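Local coordinates for protein argonaute 5 (Arabidopsis thaliana, PDB 4G0O), which probably binds the 5' end of small RNAs through its MID domain and helps to sort them by their first nucleotide, at residues T12-V17 against I52-C57; V17-R22 against I82-T87; R25-E30 against R111-L116; H61-L66 against Y90-R95; Q77-I82 against L101-Q106. One frame throughout, in Å; residues are numbered along the deposited sequence.

Contact 1: residues T12-V17 against I52-C57; sequences TSWTCV and IPFISC
Trp14 meets Phe54 rim to rim: CZ3 and CH2 of the indole lie beside CZ and CE2 of the phenyl, CZ3 being 3.3 Å from CZ. With the planes 68° apart, neither ring covers the other's face, and the indole NE1 is bonded away to Lys47 O. Thr15 follows, and both its branches are used. OG1, anti to its own backbone N (chi1 -171°), donates to Ile52 O at 2.9 Å from above the carbonyl plane, while CG2 packs 3.8 Å from Ile52 CG1. Strand 55-56 runs parallel beside strand 7-18 in the sheet of the Rossmann-like MID fold, bridged at Val17 and Ile55. Small Cys16 can slip under the phenyl: its CB sits 3.4 Å from the centroid of the Phe54 ring, a CH-pi contact over the centre, and SG lies over the same face at 4.5 Å from that centroid. An alanine in place of Phe54 would probably open a gap above Cys16 and deprive the indole rim of this neighbour. Ile55 N donates to Cys16 O at 3.1 Å. Val17 then packs on Ile55, CG2 3.6 Å from CG1, on the face where both side chains touch Ile69 of helix 62-72.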
# COMPACT_ATOMS: atom_id res chain seq x y z
N THR A 12 -11.05 -4.15 -4.78
CA THR A 12 -11.07 -4.51 -6.20
C THR A 12 -10.10 -3.67 -7.05
O THR A 12 -9.61 -4.11 -8.09
CB THR A 12 -12.49 -4.34 -6.80
OG1 THR A 12 -13.46 -4.93 -5.91
CG2 THR A 12 -12.59 -5.02 -8.16
N SER A 13 -9.85 -2.44 -6.60
CA SER A 13 -8.96 -1.53 -7.32
C SER A 13 -7.78 -1.10 -6.44
O SER A 13 -7.94 -0.38 -5.47
CB SER A 13 -9.76 -0.31 -7.77
OG SER A 13 -9.03 0.46 -8.72
N TRP A 14 -6.59 -1.58 -6.78
CA TRP A 14 -5.40 -1.28 -5.99
C TRP A 14 -4.18 -1.36 -6.89
O TRP A 14 -4.23 -1.97 -7.96
CB TRP A 14 -5.25 -2.26 -4.80
CG TRP A 14 -4.90 -3.65 -5.26
CD1 TRP A 14 -5.76 -4.65 -5.60
CD2 TRP A 14 -3.58 -4.18 -5.47
NE1 TRP A 14 -5.06 -5.77 -6.00
CE2 TRP A 14 -3.72 -5.50 -5.93
CE3 TRP A 14 -2.29 -3.65 -5.31
CZ2 TRP A 14 -2.63 -6.29 -6.24
CZ3 TRP A 14 -1.22 -4.45 -5.62
CH2 TRP A 14 -1.39 -5.75 -6.07
N THR A 15 -3.09 -0.71 -6.49
CA THR A 15 -1.81 -0.89 -7.17
C THR A 15 -0.68 -0.41 -6.28
O THR A 15 -0.92 0.03 -5.15
CB THR A 15 -1.76 -0.18 -8.55
OG1 THR A 15 -0.57 -0.58 -9.25
CG2 THR A 15 -1.78 1.33 -8.39
N CYS A 16 0.54 -0.50 -6.78
CA CYS A 16 1.71 -0.22 -5.97
C CYS A 16 2.63 0.76 -6.67
O CYS A 16 2.86 0.65 -7.88
CB CYS A 16 2.46 -1.52 -5.73
SG CYS A 16 4.01 -1.33 -4.84
N VAL A 17 3.16 1.71 -5.89
CA VAL A 17 4.18 2.62 -6.40
C VAL A 17 5.39 2.55 -5.52
O VAL A 17 5.28 2.51 -4.29
CB VAL A 17 3.70 4.08 -6.38
CG1 VAL A 17 4.60 4.95 -7.24
CG2 VAL A 17 2.32 4.15 -6.88
N ILE A 52 -3.86 -1.10 -12.33
CA ILE A 52 -2.90 -0.68 -13.36
C ILE A 52 -1.57 -1.30 -12.95
O ILE A 52 -1.39 -1.65 -11.78
CB ILE A 52 -2.77 0.86 -13.47
CG1 ILE A 52 -2.37 1.46 -12.12
CG2 ILE A 52 -4.05 1.49 -14.01
CD1 ILE A 52 -1.92 2.91 -12.21
N PRO A 53 -0.63 -1.47 -13.91
CA PRO A 53 0.66 -2.10 -13.60
C PRO A 53 1.42 -1.35 -12.50
O PRO A 53 1.24 -0.15 -12.37
CB PRO A 53 1.42 -1.97 -14.92
CG PRO A 53 0.37 -1.90 -15.96
CD PRO A 53 -0.74 -1.12 -15.34
N PHE A 54 2.27 -2.05 -11.75
CA PHE A 54 3.07 -1.37 -10.73
C PHE A 54 3.97 -0.34 -11.39
O PHE A 54 4.38 -0.50 -12.54
CB PHE A 54 3.93 -2.37 -9.94
CG PHE A 54 3.15 -3.21 -8.97
CD1 PHE A 54 3.81 -4.02 -8.05
CD2 PHE A 54 1.75 -3.21 -8.98
CE1 PHE A 54 3.09 -4.81 -7.15
CE2 PHE A 54 1.03 -4.00 -8.08
CZ PHE A 54 1.71 -4.79 -7.17
N ILE A 55 4.29 0.71 -10.64
CA ILE A 55 5.14 1.77 -11.14
C ILE A 55 6.35 1.93 -10.23
O ILE A 55 6.24 1.87 -9.00
CB ILE A 55 4.36 3.10 -11.25
CG1 ILE A 55 3.19 3.14 -10.26
CG2 ILE A 55 3.81 3.30 -12.64
CD1 ILE A 55 1.85 2.54 -10.80
N SER A 56 7.52 2.10 -10.83
CA SER A 56 8.72 2.41 -10.08
C SER A 56 9.34 3.65 -10.70
O SER A 56 9.55 3.70 -11.91
CB SER A 56 9.71 1.25 -10.13
OG SER A 56 10.87 1.56 -9.38
N CYS A 57 9.61 4.67 -9.89
CA CYS A 57 10.14 5.91 -10.45
C CYS A 57 10.97 6.64 -9.40
O CYS A 57 10.91 6.29 -8.21
CB CYS A 57 8.98 6.77 -10.96
SG CYS A 57 7.89 7.34 -9.66

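Contact 2: residues V17-R22 against I82-T87; sequences VSFSTR and ILPDVT
Phe19 and Ile82 are joined through their backbones, Phe19 N donating to Ile82 O at 2.8 Å, while Ile82 N donates to Val17 O at 2.6 Å. These two bonds close the parallel pairing, and the buried end continues with Phe19 CB against Pro84 CG at 3.7 Å. Ser18 OG accepts from Ser20 N, an ST turn that bends the first segment as its strand ends. Beyond this the contact becomes polar and wet. Asp85 CG stands anti to its carbonyl carbon (chi1 -60°), facing the turn: Ser20 OG gives a short bond of 2.5 Å to OD2, and Thr21 N bonds OD1 at 2.9 Å, each on the syn side. Arg22 is looser, its backbone N bonding OD1 weakly and its NE 3.9 Å from Asp85 OD1 in a long salt bridge; three waters also donate to OD1, one weakly. Short, with two acceptors, an aspartate can thus tie the 83-89 loop, which probably corresponds to the nucleotide specificity loop of Argonaute MID domains, to the turn after strand 7-18. Phe19 packs on Ile62, Ala65 and Leu66 of helix 62-72, Pro84 on Ile93 of helix 90-101, and Ile82 on Pro110 of helix 110-115.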
# COMPACT_ATOMS: atom_id res chain seq x y z
N VAL A 17 3.16 1.71 -5.89
CA VAL A 17 4.18 2.62 -6.40
C VAL A 17 5.39 2.55 -5.52
O VAL A 17 5.28 2.51 -4.29
CB VAL A 17 3.70 4.08 -6.38
CG1 VAL A 17 4.60 4.95 -7.24
CG2 VAL A 17 2.32 4.15 -6.88
N SER A 18 6.55 2.58 -6.16
CA SER A 18 7.80 2.59 -5.42
C SER A 18 8.65 3.80 -5.76
O SER A 18 8.98 4.04 -6.92
CB SER A 18 8.59 1.31 -5.71
OG SER A 18 9.89 1.44 -5.19
N PHE A 19 9.02 4.55 -4.72
CA PHE A 19 9.97 5.63 -4.87
C PHE A 19 11.34 5.23 -4.33
O PHE A 19 12.21 6.07 -4.10
CB PHE A 19 9.46 6.89 -4.16
CG PHE A 19 8.10 7.33 -4.62
CD1 PHE A 19 6.98 7.18 -3.80
CD2 PHE A 19 7.92 7.87 -5.89
CE1 PHE A 19 5.73 7.59 -4.23
CE2 PHE A 19 6.67 8.26 -6.32
CZ PHE A 19 5.57 8.13 -5.49
N SER A 20 11.54 3.94 -4.10
CA SER A 20 12.82 3.46 -3.60
C SER A 20 13.73 3.07 -4.74
O SER A 20 13.31 2.42 -5.69
CB SER A 20 12.64 2.27 -2.67
OG SER A 20 13.91 1.70 -2.38
N THR A 21 14.99 3.45 -4.62
CA THR A 21 15.98 3.13 -5.63
C THR A 21 16.78 1.88 -5.23
O THR A 21 17.32 1.13 -6.07
CB THR A 21 16.94 4.31 -5.79
OG1 THR A 21 16.20 5.44 -6.28
CG2 THR A 21 18.04 3.96 -6.75
N ARG A 22 16.84 1.66 -3.93
CA ARG A 22 17.77 0.69 -3.37
C ARG A 22 17.33 -0.75 -3.59
O ARG A 22 18.16 -1.63 -3.80
CB ARG A 22 17.92 0.95 -1.88
CG ARG A 22 19.36 0.97 -1.44
CD ARG A 22 19.99 2.33 -1.69
NE ARG A 22 19.92 3.16 -0.49
CZ ARG A 22 20.69 2.98 0.58
NH1 ARG A 22 21.58 1.99 0.61
NH2 ARG A 22 20.55 3.78 1.63
N ILE A 82 5.59 2.47 -1.71
CA ILE A 82 6.92 2.25 -1.14
C ILE A 82 7.70 3.57 -1.11
O ILE A 82 8.04 4.13 -2.15
CB ILE A 82 7.70 1.13 -1.87
CG1 ILE A 82 6.97 -0.21 -1.76
CG2 ILE A 82 9.09 0.96 -1.26
CD1 ILE A 82 7.57 -1.29 -2.67
N LEU A 83 7.99 4.03 0.10
CA LEU A 83 8.62 5.34 0.34
C LEU A 83 10.04 5.44 -0.17
O LEU A 83 10.75 4.44 -0.29
CB LEU A 83 8.63 5.64 1.85
CG LEU A 83 7.27 5.76 2.53
CD1 LEU A 83 7.42 5.67 4.06
CD2 LEU A 83 6.60 7.07 2.09
N PRO A 84 10.49 6.67 -0.45
CA PRO A 84 11.89 6.88 -0.85
C PRO A 84 12.85 6.30 0.18
O PRO A 84 12.45 6.03 1.32
CB PRO A 84 12.00 8.40 -0.88
CG PRO A 84 10.65 8.85 -1.23
CD PRO A 84 9.72 7.92 -0.49
N ASP A 85 14.10 6.08 -0.22
CA ASP A 85 15.08 5.53 0.71
C ASP A 85 15.42 6.53 1.81
O ASP A 85 15.65 6.13 2.95
CB ASP A 85 16.34 5.09 -0.03
CG ASP A 85 16.06 4.02 -1.07
OD1 ASP A 85 16.52 4.18 -2.22
OD2 ASP A 85 15.35 3.03 -0.75
N VAL A 86 15.45 7.81 1.49
CA VAL A 86 15.74 8.83 2.49
C VAL A 86 14.42 9.37 3.04
O VAL A 86 13.49 9.65 2.27
CB VAL A 86 16.57 9.99 1.90
CG1 VAL A 86 17.04 10.93 3.01
CG2 VAL A 86 17.77 9.45 1.12
N THR A 87 14.31 9.48 4.36
CA THR A 87 13.04 9.92 4.92
C THR A 87 12.89 11.43 4.74
O THR A 87 13.87 12.12 4.47
CB THR A 87 12.83 9.48 6.40
OG1 THR A 87 12.93 10.60 7.28
CG2 THR A 87 13.83 8.38 6.79
O HOH W 1 14.76 6.79 -2.82
O HOH W 2 17.24 6.71 -3.98
O HOH W 3 19.06 5.63 -2.22

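Contact 3: residues R25-E30 against R111-L116; sequences RGLPQE and RQVNKL
Val113 presses its CG1 methyl against Leu27, coming 3.4 Å from CD2, tighter than usual van der Waals contact. The contact packs the start of helix 27-42 against the end of helix 110-115, beside the parallel sheet. The valine branch that touches stands anti to its backbone N (chi1 159°); in Leu27 a chi1 of -176° sets CG toward the other helix, and CD2 and CD1 make the contacts. Leu27 CD1 approaches Val113 O at 3.7 Å. A branched but short valine allows this close approach of the helical backbone. At Asn114 the same CD2 touches CA at 3.8 Å, and the amide OD1 also lies beside that methyl, on a more open flank of the contact. Leu116 comes after the helix has ended, with positive phi, its N bonding back to Val113 O at 3.2 Å. From there it turns its side chain back toward the first helix: CD1 rests 3.8 Å from Glu30 CG, and its CG is 4.3 Å from Leu27 CD1. Phe31 of helix 27-42 and Met121 of helix 118-131 pack around it. Glu30 lies at the edge, CG and the carboxylate oxygen OE2 both beside Leu116 CD1, and its charge, near the start of a helix, is probably favoured by the helix dipole. The two segments adhere chiefly by apolar packing, without a hydrogen bond or salt bridge between them, and the fit depends mainly on shape.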
# COMPACT_ATOMS: atom_id res chain seq x y z
N ARG A 25 14.36 -5.07 -7.86
CA ARG A 25 13.20 -4.76 -8.69
C ARG A 25 12.06 -5.76 -8.53
O ARG A 25 10.96 -5.51 -9.03
CB ARG A 25 13.60 -4.65 -10.16
CG ARG A 25 14.10 -3.27 -10.60
CD ARG A 25 12.97 -2.22 -10.68
NE ARG A 25 13.38 -0.92 -10.15
CZ ARG A 25 13.84 0.10 -10.89
NH1 ARG A 25 13.96 -0.03 -12.21
NH2 ARG A 25 14.19 1.24 -10.30
N GLY A 26 12.30 -6.88 -7.85
CA GLY A 26 11.26 -7.88 -7.68
C GLY A 26 10.56 -7.81 -6.33
O GLY A 26 9.57 -8.50 -6.09
N LEU A 27 11.09 -6.98 -5.45
CA LEU A 27 10.55 -6.81 -4.12
C LEU A 27 9.13 -6.23 -4.06
O LEU A 27 8.29 -6.75 -3.30
CB LEU A 27 11.52 -6.00 -3.25
CG LEU A 27 11.12 -5.81 -1.79
CD1 LEU A 27 11.07 -7.15 -1.03
CD2 LEU A 27 12.07 -4.84 -1.14
N PRO A 28 8.84 -5.15 -4.83
CA PRO A 28 7.46 -4.64 -4.82
C PRO A 28 6.41 -5.71 -5.12
O PRO A 28 5.43 -5.82 -4.37
CB PRO A 28 7.48 -3.57 -5.92
CG PRO A 28 8.87 -3.03 -5.86
CD PRO A 28 9.75 -4.23 -5.54
N GLN A 29 6.62 -6.49 -6.18
CA GLN A 29 5.74 -7.61 -6.52
C GLN A 29 5.67 -8.64 -5.41
O GLN A 29 4.59 -9.08 -5.03
CB GLN A 29 6.23 -8.33 -7.77
CG GLN A 29 5.59 -7.86 -9.05
CD GLN A 29 4.11 -8.14 -9.06
OE1 GLN A 29 3.62 -8.98 -8.28
NE2 GLN A 29 3.38 -7.44 -9.92
N GLU A 30 6.84 -9.06 -4.94
CA GLU A 30 6.90 -10.11 -3.92
C GLU A 30 6.25 -9.63 -2.62
O GLU A 30 5.42 -10.34 -2.03
CB GLU A 30 8.36 -10.53 -3.70
CG GLU A 30 8.64 -11.17 -2.34
CD GLU A 30 8.21 -12.64 -2.26
OE1 GLU A 30 7.60 -13.16 -3.22
OE2 GLU A 30 8.49 -13.26 -1.22
N ARG A 111 13.19 -0.19 3.78
CA ARG A 111 14.04 -1.04 4.60
C ARG A 111 13.22 -2.11 5.33
O ARG A 111 13.70 -3.24 5.57
CB ARG A 111 14.78 -0.16 5.60
CG ARG A 111 15.50 -0.89 6.71
CD ARG A 111 15.78 0.08 7.85
NE ARG A 111 15.52 1.47 7.47
CZ ARG A 111 14.42 2.15 7.81
NH1 ARG A 111 14.28 3.41 7.41
NH2 ARG A 111 13.47 1.57 8.54
N GLN A 112 11.99 -1.77 5.68
CA GLN A 112 11.11 -2.72 6.34
C GLN A 112 10.50 -3.68 5.33
O GLN A 112 10.37 -4.88 5.61
CB GLN A 112 9.99 -2.00 7.11
CG GLN A 112 10.49 -1.09 8.22
CD GLN A 112 11.23 -1.84 9.30
OE1 GLN A 112 11.00 -3.04 9.52
NE2 GLN A 112 12.14 -1.14 9.99
N VAL A 113 10.11 -3.14 4.18
CA VAL A 113 9.58 -3.96 3.09
C VAL A 113 10.59 -5.04 2.73
O VAL A 113 10.24 -6.20 2.48
CB VAL A 113 9.26 -3.10 1.84
CG1 VAL A 113 9.21 -3.95 0.57
CG2 VAL A 113 7.95 -2.35 2.03
N ASN A 114 11.86 -4.65 2.74
CA ASN A 114 12.96 -5.57 2.47
C ASN A 114 13.03 -6.76 3.44
O ASN A 114 13.47 -7.84 3.07
CB ASN A 114 14.29 -4.81 2.47
CG ASN A 114 15.38 -5.58 1.75
OD1 ASN A 114 15.15 -6.12 0.66
ND2 ASN A 114 16.56 -5.66 2.36
N LYS A 115 12.61 -6.56 4.69
CA LYS A 115 12.67 -7.62 5.69
C LYS A 115 11.59 -8.69 5.46
O LYS A 115 11.76 -9.84 5.87
CB LYS A 115 12.50 -7.07 7.10
CG LYS A 115 13.59 -6.12 7.62
CD LYS A 115 12.99 -5.34 8.81
CE LYS A 115 13.96 -4.43 9.56
NZ LYS A 115 14.94 -3.76 8.66
N LEU A 116 10.49 -8.31 4.82
CA LEU A 116 9.34 -9.20 4.64
C LEU A 116 8.98 -9.91 5.96
O LEU A 116 8.71 -11.12 5.98
CB LEU A 116 9.58 -10.21 3.52
CG LEU A 116 9.59 -9.67 2.08
CD1 LEU A 116 10.09 -10.73 1.12
CD2 LEU A 116 8.20 -9.18 1.66

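Contact 4: residues H61-L66 against Y90-R95; sequences HIEEAL and YGKIKR. With SO4 (sulfate ion), chain C.
Ile62 overlaps two side chains of the facing helix with one methyl: CG2 lies 3.9 Å from Lys92 CD and 4.1 Å from Ile93 CG1, the two isoleucines crossing at about a right angle. One turn on, Leu66 CD2 reaches Ile93 CG2 at 4.3 Å. The axes are 29° apart and 10.7 Å at closest approach, a spacing that such branched apolar residues can fill. At the margin Lys92 stretches past Ile62 and bends at chi3 (-84°), which swings CE toward Glu63; NZ forms a salt bridge with OE1 at 3.3 Å, its hydrogen bond weak. Lys94 points away from this packing, and Tyr90 stands beside it. Lys94 CG lies over one face of the phenol, toward the rim, and Tyr90 OH and Lys94 NZ each bond sulfate O2 weakly, at 3.3 and 3.4 Å; Lys94 NZ also bonds Ser105 OG, and Lys131 NZ binds the ion. The sulfate, probably from the crystallisation liquor, sits in a site consistent with the 5'-phosphate pocket of Argonaute MID domains. One helix thus joins an apolar seam, edged by an ion pair, to a basic and hydroxylated side whose positive charges would probably favour an RNA phosphate.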
# COMPACT_ATOMS: atom_id res chain seq x y z
N HIS A 61 10.02 12.34 -8.85
CA HIS A 61 8.81 12.22 -9.65
C HIS A 61 7.55 11.97 -8.81
O HIS A 61 6.58 11.40 -9.32
CB HIS A 61 8.95 11.08 -10.66
CG HIS A 61 9.81 11.40 -11.84
ND1 HIS A 61 9.32 11.45 -13.13
CD2 HIS A 61 11.13 11.69 -11.93
CE1 HIS A 61 10.30 11.76 -13.96
NE2 HIS A 61 11.41 11.90 -13.26
N ILE A 62 7.55 12.37 -7.54
CA ILE A 62 6.43 12.06 -6.63
C ILE A 62 5.12 12.73 -7.08
O ILE A 62 4.10 12.07 -7.27
CB ILE A 62 6.75 12.45 -5.16
CG1 ILE A 62 7.68 11.42 -4.51
CG2 ILE A 62 5.48 12.58 -4.31
CD1 ILE A 62 8.39 11.92 -3.28
N GLU A 63 5.17 14.04 -7.28
CA GLU A 63 3.98 14.78 -7.71
C GLU A 63 3.43 14.20 -9.02
O GLU A 63 2.25 13.89 -9.11
CB GLU A 63 4.29 16.28 -7.84
CG GLU A 63 4.73 16.98 -6.53
CD GLU A 63 6.23 16.85 -6.23
OE1 GLU A 63 6.76 17.71 -5.48
OE2 GLU A 63 6.89 15.91 -6.72
N GLU A 64 4.32 14.01 -10.01
CA GLU A 64 3.98 13.44 -11.32
C GLU A 64 3.36 12.04 -11.27
O GLU A 64 2.33 11.80 -11.89
CB GLU A 64 5.24 13.39 -12.22
CG GLU A 64 4.99 12.88 -13.65
CD GLU A 64 5.79 11.62 -14.04
OE1 GLU A 64 5.75 10.62 -13.28
OE2 GLU A 64 6.44 11.63 -15.12
N ALA A 65 4.02 11.12 -10.55
CA ALA A 65 3.58 9.73 -10.47
C ALA A 65 2.22 9.60 -9.81
O ALA A 65 1.33 8.92 -10.31
CB ALA A 65 4.59 8.89 -9.70
N LEU A 66 2.05 10.29 -8.69
CA LEU A 66 0.81 10.19 -7.94
C LEU A 66 -0.35 10.69 -8.79
O LEU A 66 -1.40 10.05 -8.89
CB LEU A 66 0.93 11.00 -6.64
CG LEU A 66 1.20 10.31 -5.30
CD1 LEU A 66 1.51 8.79 -5.41
CD2 LEU A 66 2.29 11.04 -4.53
N TYR A 90 7.42 11.73 3.43
CA TYR A 90 6.15 11.12 3.85
C TYR A 90 4.99 12.12 3.98
O TYR A 90 3.87 11.84 3.53
CB TYR A 90 6.34 10.33 5.15
CG TYR A 90 5.06 9.81 5.79
CD1 TYR A 90 4.64 10.31 7.02
CD2 TYR A 90 4.31 8.81 5.20
CE1 TYR A 90 3.48 9.84 7.63
CE2 TYR A 90 3.15 8.33 5.80
CZ TYR A 90 2.74 8.85 7.02
OH TYR A 90 1.59 8.39 7.63
N GLY A 91 5.25 13.28 4.57
CA GLY A 91 4.24 14.32 4.67
C GLY A 91 3.73 14.75 3.31
O GLY A 91 2.52 14.82 3.09
N LYS A 92 4.65 15.04 2.40
CA LYS A 92 4.30 15.37 1.03
C LYS A 92 3.39 14.30 0.41
O LYS A 92 2.34 14.62 -0.17
CB LYS A 92 5.57 15.53 0.18
CG LYS A 92 5.27 16.06 -1.21
CD LYS A 92 6.37 15.72 -2.23
CE LYS A 92 7.53 16.72 -2.21
NZ LYS A 92 8.64 16.29 -3.12
N ILE A 93 3.78 13.03 0.53
CA ILE A 93 3.02 11.94 -0.09
C ILE A 93 1.61 11.80 0.48
O ILE A 93 0.66 11.59 -0.27
CB ILE A 93 3.76 10.59 -0.00
CG1 ILE A 93 5.10 10.68 -0.72
CG2 ILE A 93 2.90 9.45 -0.59
CD1 ILE A 93 5.96 9.46 -0.57
N LYS A 94 1.47 11.92 1.80
CA LYS A 94 0.16 11.75 2.42
C LYS A 94 -0.73 12.91 2.04
O LYS A 94 -1.91 12.72 1.73
CB LYS A 94 0.28 11.69 3.93
CG LYS A 94 0.96 10.45 4.44
CD LYS A 94 -0.05 9.39 4.85
CE LYS A 94 -0.21 8.28 3.80
NZ LYS A 94 -1.35 7.36 4.14
N ARG A 95 -0.16 14.11 2.10
CA ARG A 95 -0.86 15.33 1.71
C ARG A 95 -1.42 15.17 0.28
O ARG A 95 -2.59 15.42 0.03
CB ARG A 95 0.07 16.55 1.81
CG ARG A 95 -0.46 17.79 1.09
CD ARG A 95 0.46 19.00 1.17
NE ARG A 95 1.73 18.80 0.47
CZ ARG A 95 1.90 18.90 -0.85
NH1 ARG A 95 3.10 18.71 -1.39
NH2 ARG A 95 0.87 19.19 -1.63
S SO4 C . 0.27 4.83 7.73
O1 SO4 C . 1.60 4.32 8.11
O2 SO4 C . 0.41 5.55 6.44
O3 SO4 C . -0.68 3.71 7.64
O4 SO4 C . -0.23 5.73 8.77

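Contact 5: residues Q77-I82 against L101-Q106; sequences QLLIVI and LGIVSQ. With SO4 (sulfate ion), chain C.
Leu79 and Ile103 meet where the beta-alpha-beta unit of strand 78-82, helix 90-101 and strand 105-108 closes as a parallel strand pair. Ile103 is fully extended, CG1 anti to the backbone N (chi1 163°) and chi2 near 180°, which carries CD1 to 3.4 Å from Leu79 CB, a tight fit. Nearby, Leu78 CD1 lies 3.9 Å from Val104 CG1. Small Ser105 pairs with Leu79 and holds OG between its backbone N and carbonyl carbon, where Lys94 NZ reaches it. The Gln106 side chain starts with CG anti to its N, then bends at chi2 (62°); NE2 makes a weak bond to sulfate O3 at 3.0 Å, but OE1 lies equally near O3, and little rests on it. An alanine in place of Gln106 would probably cost the sulfate this amide contact and leave the ion more dependent on Lys94, Lys131 and Tyr90. The Gln106 backbone is held twice: N donates to Leu79 O at 2.9 Å, and Gln106 O accepts from Val81 N at 2.8 Å.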
# COMPACT_ATOMS: atom_id res chain seq x y z
N GLN A 77 -9.04 1.99 -4.97
CA GLN A 77 -9.50 1.86 -3.60
C GLN A 77 -8.32 1.90 -2.63
O GLN A 77 -8.51 2.11 -1.43
CB GLN A 77 -10.29 0.56 -3.43
CG GLN A 77 -11.66 0.58 -4.12
CD GLN A 77 -12.35 -0.78 -4.15
OE1 GLN A 77 -11.72 -1.82 -4.36
NE2 GLN A 77 -13.66 -0.77 -3.97
N LEU A 78 -7.11 1.71 -3.15
CA LEU A 78 -5.92 1.62 -2.30
C LEU A 78 -4.64 1.76 -3.12
O LEU A 78 -4.50 1.13 -4.16
CB LEU A 78 -5.89 0.28 -1.55
CG LEU A 78 -4.73 0.01 -0.58
CD1 LEU A 78 -4.84 0.91 0.66
CD2 LEU A 78 -4.65 -1.46 -0.17
N LEU A 79 -3.70 2.58 -2.64
CA LEU A 79 -2.38 2.67 -3.26
C LEU A 79 -1.38 2.21 -2.25
O LEU A 79 -1.29 2.79 -1.16
CB LEU A 79 -2.03 4.11 -3.61
CG LEU A 79 -1.24 4.34 -4.91
CD1 LEU A 79 -0.42 5.64 -4.85
CD2 LEU A 79 -0.38 3.15 -5.27
N ILE A 80 -0.61 1.18 -2.58
CA ILE A 80 0.44 0.75 -1.68
C ILE A 80 1.67 1.53 -2.08
O ILE A 80 2.17 1.38 -3.20
CB ILE A 80 0.73 -0.75 -1.78
CG1 ILE A 80 -0.48 -1.57 -1.32
CG2 ILE A 80 1.95 -1.11 -0.94
CD1 ILE A 80 -0.46 -2.98 -1.88
N VAL A 81 2.15 2.38 -1.18
CA VAL A 81 3.29 3.22 -1.54
C VAL A 81 4.58 2.74 -0.89
O VAL A 81 4.66 2.63 0.33
CB VAL A 81 3.05 4.68 -1.15
CG1 VAL A 81 4.37 5.46 -1.22
CG2 VAL A 81 2.02 5.28 -2.06
N ILE A 82 5.59 2.47 -1.71
CA ILE A 82 6.92 2.25 -1.14
C ILE A 82 7.70 3.57 -1.11
O ILE A 82 8.04 4.13 -2.15
CB ILE A 82 7.70 1.13 -1.87
CG1 ILE A 82 6.97 -0.21 -1.76
CG2 ILE A 82 9.09 0.96 -1.26
CD1 ILE A 82 7.57 -1.29 -2.67
N LEU A 101 -5.49 14.51 -3.98
CA LEU A 101 -6.04 13.72 -5.08
C LEU A 101 -7.22 12.85 -4.64
O LEU A 101 -8.05 12.43 -5.47
CB LEU A 101 -4.94 12.86 -5.70
CG LEU A 101 -3.75 13.70 -6.14
CD1 LEU A 101 -2.71 12.85 -6.84
CD2 LEU A 101 -4.22 14.87 -7.03
N GLY A 102 -7.31 12.60 -3.34
CA GLY A 102 -8.34 11.74 -2.79
C GLY A 102 -8.04 10.29 -3.09
O GLY A 102 -8.79 9.61 -3.79
N ILE A 103 -6.92 9.82 -2.57
CA ILE A 103 -6.57 8.42 -2.71
C ILE A 103 -6.14 7.80 -1.39
O ILE A 103 -5.27 8.33 -0.67
CB ILE A 103 -5.52 8.20 -3.82
CG1 ILE A 103 -4.87 6.84 -3.69
CG2 ILE A 103 -4.45 9.24 -3.78
CD1 ILE A 103 -3.96 6.60 -4.83
N VAL A 104 -6.79 6.69 -1.06
CA VAL A 104 -6.47 5.97 0.15
C VAL A 104 -5.12 5.30 -0.06
O VAL A 104 -4.97 4.48 -0.96
CB VAL A 104 -7.55 4.91 0.48
CG1 VAL A 104 -7.05 3.96 1.55
CG2 VAL A 104 -8.86 5.60 0.92
N SER A 105 -4.15 5.67 0.76
CA SER A 105 -2.82 5.10 0.60
C SER A 105 -2.30 4.40 1.86
O SER A 105 -2.67 4.74 2.98
CB SER A 105 -1.83 6.19 0.16
OG SER A 105 -1.69 7.18 1.16
N GLN A 106 -1.43 3.43 1.65
CA GLN A 106 -0.67 2.83 2.75
C GLN A 106 0.82 2.96 2.44
O GLN A 106 1.32 2.41 1.45
CB GLN A 106 -1.04 1.36 2.93
CG GLN A 106 -0.20 0.66 3.99
CD GLN A 106 -0.40 1.27 5.37
OE1 GLN A 106 -1.53 1.50 5.79
NE2 GLN A 106 0.69 1.55 6.06
S SO4 C . 0.27 4.83 7.73
O1 SO4 C . 1.60 4.32 8.11
O2 SO4 C . 0.41 5.55 6.44
O3 SO4 C . -0.68 3.71 7.64
O4 SO4 C . -0.23 5.73 8.77

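Overall arrangement
Contacts 1, 2 and 5 all lie on the parallel sheet of the MID domain. Contacts 1 and 2 share Val17 of strand 7-18, contacts 2 and 5 share Ile82, and the centres of contacts 1 and 5 are 10 Å apart. Helix packing flanks the sheet: contact 4 joins helices 62-72 and 90-101, contact 3 joins helices 27-42 and 110-115, and their nearest atoms are about 11 Å apart. Along the chain contact 1 closes before contacts 4 and 5 open, while contact 2 crosses both of these. Contacts 4 and 5 both touch the sulfate, so the probable 5'-phosphate pocket is assembled from helix 90-101 and strand 105-108, which follow each other, with Lys131 of helix 118-131.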